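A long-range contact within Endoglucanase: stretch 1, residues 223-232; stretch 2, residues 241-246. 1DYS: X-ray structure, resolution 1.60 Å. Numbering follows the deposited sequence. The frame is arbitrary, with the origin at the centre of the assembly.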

# COMPACT_ATOMS: atom_id res chain seq x y z
N TYR A 223 12.81 -10.84 13.54
CA TYR A 223 13.03 -12.27 13.67
C TYR A 223 14.03 -12.64 14.76
O TYR A 223 14.45 -13.82 14.80
CB TYR A 223 13.59 -12.74 12.32
CG TYR A 223 12.83 -12.32 11.08
CD1 TYR A 223 13.08 -11.10 10.44
CD2 TYR A 223 11.83 -13.15 10.56
CE1 TYR A 223 12.34 -10.73 9.33
CE2 TYR A 223 11.11 -12.79 9.43
CZ TYR A 223 11.38 -11.58 8.84
OH TYR A 223 10.72 -11.22 7.69
N ASN A 224 14.44 -11.67 15.58
CA ASN A 224 15.42 -11.97 16.62
C ASN A 224 14.82 -12.91 17.67
O ASN A 224 13.63 -12.95 17.90
CB ASN A 224 15.84 -10.68 17.30
CG ASN A 224 16.48 -9.62 16.44
OD1 ASN A 224 17.00 -9.97 15.39
ND2 ASN A 224 16.47 -8.36 16.88
N PRO A 225 15.67 -13.79 18.20
CA PRO A 225 15.23 -14.71 19.23
C PRO A 225 15.10 -13.96 20.54
O PRO A 225 15.81 -12.98 20.77
CB PRO A 225 16.37 -15.75 19.32
CG PRO A 225 17.54 -14.90 18.91
CD PRO A 225 17.10 -13.79 17.97
N TYR A 226 14.14 -14.38 21.35
CA TYR A 226 13.93 -13.82 22.67
C TYR A 226 15.15 -14.14 23.54
O TYR A 226 15.83 -13.25 24.03
CB TYR A 226 12.66 -14.37 23.33
CG TYR A 226 12.50 -13.88 24.75
CD1 TYR A 226 12.26 -12.54 25.02
CD2 TYR A 226 12.58 -14.75 25.82
CE1 TYR A 226 12.12 -12.05 26.31
CE2 TYR A 226 12.44 -14.28 27.12
CZ TYR A 226 12.21 -12.95 27.36
OH TYR A 226 12.09 -12.46 28.63
N SER A 227 15.49 -15.42 23.69
CA SER A 227 16.60 -15.76 24.59
C SER A 227 17.42 -16.93 24.05
O SER A 227 16.80 -17.96 23.80
CB SER A 227 16.00 -16.16 25.95
OG SER A 227 17.02 -16.44 26.91
N THR A 228 18.70 -16.69 23.84
CA THR A 228 19.55 -17.78 23.38
C THR A 228 20.99 -17.57 23.82
O THR A 228 21.58 -16.50 23.94
CB THR A 228 19.46 -18.06 21.88
OG1 THR A 228 20.49 -19.02 21.52
CG2 THR A 228 19.72 -16.84 21.03
N SER A 229 21.65 -18.72 24.06
CA SER A 229 23.04 -18.75 24.45
C SER A 229 23.93 -18.89 23.22
O SER A 229 25.16 -18.89 23.30
CB SER A 229 23.40 -19.90 25.39
OG SER A 229 22.66 -21.05 25.05
N ASN A 230 23.31 -19.01 22.04
CA ASN A 230 24.01 -19.12 20.77
C ASN A 230 23.53 -18.12 19.73
O ASN A 230 23.00 -18.51 18.68
CB ASN A 230 23.77 -20.55 20.21
CG ASN A 230 23.48 -21.62 21.23
OD1 ASN A 230 24.40 -22.08 21.93
ND2 ASN A 230 22.22 -22.03 21.39
N PRO A 231 23.69 -16.83 19.94
CA PRO A 231 23.25 -15.82 18.98
C PRO A 231 24.14 -15.85 17.76
O PRO A 231 25.33 -16.17 17.76
CB PRO A 231 23.37 -14.44 19.65
CG PRO A 231 24.43 -14.74 20.68
CD PRO A 231 24.30 -16.19 21.11
N PRO A 232 23.55 -15.44 16.65
CA PRO A 232 24.23 -15.35 15.37
C PRO A 232 25.49 -14.53 15.48
O PRO A 232 25.58 -13.55 16.23
CB PRO A 232 23.21 -14.61 14.45
CG PRO A 232 21.92 -15.09 15.07
CD PRO A 232 22.13 -15.04 16.58
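Stretch 2 (241-246) PDESRY

How does stretch 2 lie on stretch 1? Stretch 1 has no regular helix or strand; stretch 2 begins as loop and enters a helix at Glu243. The chains run in opposite senses, Pro241 facing Pro231 and Glu243 facing Tyr226, with CA atoms 6.1 and 4.7 Å apart.

What satisfies the free NH groups at the start of the helix? Carbonyls of stretch 1 take two of them: Glu243 N donates to Pro225 O at 3.0 Å, nearly straight, and Ser244 N to Tyr226 O at 2.9 Å. Asp242, the N-cap, accepts the next, from Arg245 N to OD1 at 2.9 Å.

How are the carboxylates of stretch 2 used? Asp242, with chi1 in p, takes Thr228 N on OD2 at 2.8 Å, and a water links that OD2 to Ser227 OG, 2.8 Å from each. Arg245 adds a salt bridge, NE to Asp242 OD1 at 2.9 Å. Glu243 OE2 accepts from Asn224 ND2 at 3.0 Å.

Where do side chains pack without polar bonds? Although the CA-to-CB bond of Tyr226 points away, its ring returns, and Ser244 CB lies over one face, 3.9 Å from the ring centroid of Tyr226. At the other end, Pro231 CB meets Pro241 CB at 3.8 Å.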

# COMPACT_ATOMS: atom_id res chain seq x y z
N PRO A 241 22.40 -9.08 22.09
CA PRO A 241 22.35 -10.15 21.12
C PRO A 241 21.11 -11.00 21.08
O PRO A 241 20.98 -11.83 20.17
CB PRO A 241 23.62 -11.00 21.35
CG PRO A 241 23.63 -10.91 22.86
CD PRO A 241 23.28 -9.48 23.21
N ASP A 242 20.18 -10.78 21.99
CA ASP A 242 18.85 -11.37 21.93
C ASP A 242 17.92 -10.32 22.53
O ASP A 242 18.43 -9.30 23.05
CB ASP A 242 18.74 -12.76 22.50
CG ASP A 242 19.12 -12.88 23.95
OD1 ASP A 242 19.18 -11.83 24.62
OD2 ASP A 242 19.37 -14.01 24.41
N GLU A 243 16.62 -10.49 22.31
CA GLU A 243 15.66 -9.49 22.75
C GLU A 243 15.52 -9.40 24.25
O GLU A 243 15.24 -8.33 24.78
CB GLU A 243 14.35 -9.70 21.99
CG GLU A 243 14.59 -9.47 20.48
CD GLU A 243 14.83 -8.00 20.18
OE1 GLU A 243 13.89 -7.23 20.49
OE2 GLU A 243 15.91 -7.61 19.73
N SER A 244 15.72 -10.53 24.94
CA SER A 244 15.69 -10.50 26.40
C SER A 244 16.83 -9.60 26.87
O SER A 244 16.56 -8.78 27.76
CB SER A 244 15.85 -11.90 26.99
OG SER A 244 15.86 -11.78 28.42
N ARG A 245 18.04 -9.70 26.31
CA ARG A 245 19.11 -8.82 26.79
C ARG A 245 18.91 -7.39 26.29
O ARG A 245 19.22 -6.41 26.96
CB ARG A 245 20.51 -9.34 26.49
CG ARG A 245 20.80 -10.51 27.46
CD ARG A 245 22.07 -11.19 26.96
NE ARG A 245 21.74 -12.22 25.96
CZ ARG A 245 22.71 -12.97 25.42
NH1 ARG A 245 23.97 -12.72 25.79
NH2 ARG A 245 22.43 -13.91 24.55
N TYR A 246 18.27 -7.24 25.11
CA TYR A 246 18.00 -5.86 24.65
C TYR A 246 17.07 -5.16 25.64
O TYR A 246 17.36 -4.02 26.02
CB TYR A 246 17.39 -5.89 23.25
CG TYR A 246 17.00 -4.53 22.70
CD1 TYR A 246 17.87 -3.46 22.71
CD2 TYR A 246 15.75 -4.33 22.14
CE1 TYR A 246 17.53 -2.21 22.22
CE2 TYR A 246 15.38 -3.10 21.64
CZ TYR A 246 16.28 -2.05 21.66
OH TYR A 246 15.91 -0.80 21.21
O HOH W 1 18.82 -14.29 27.19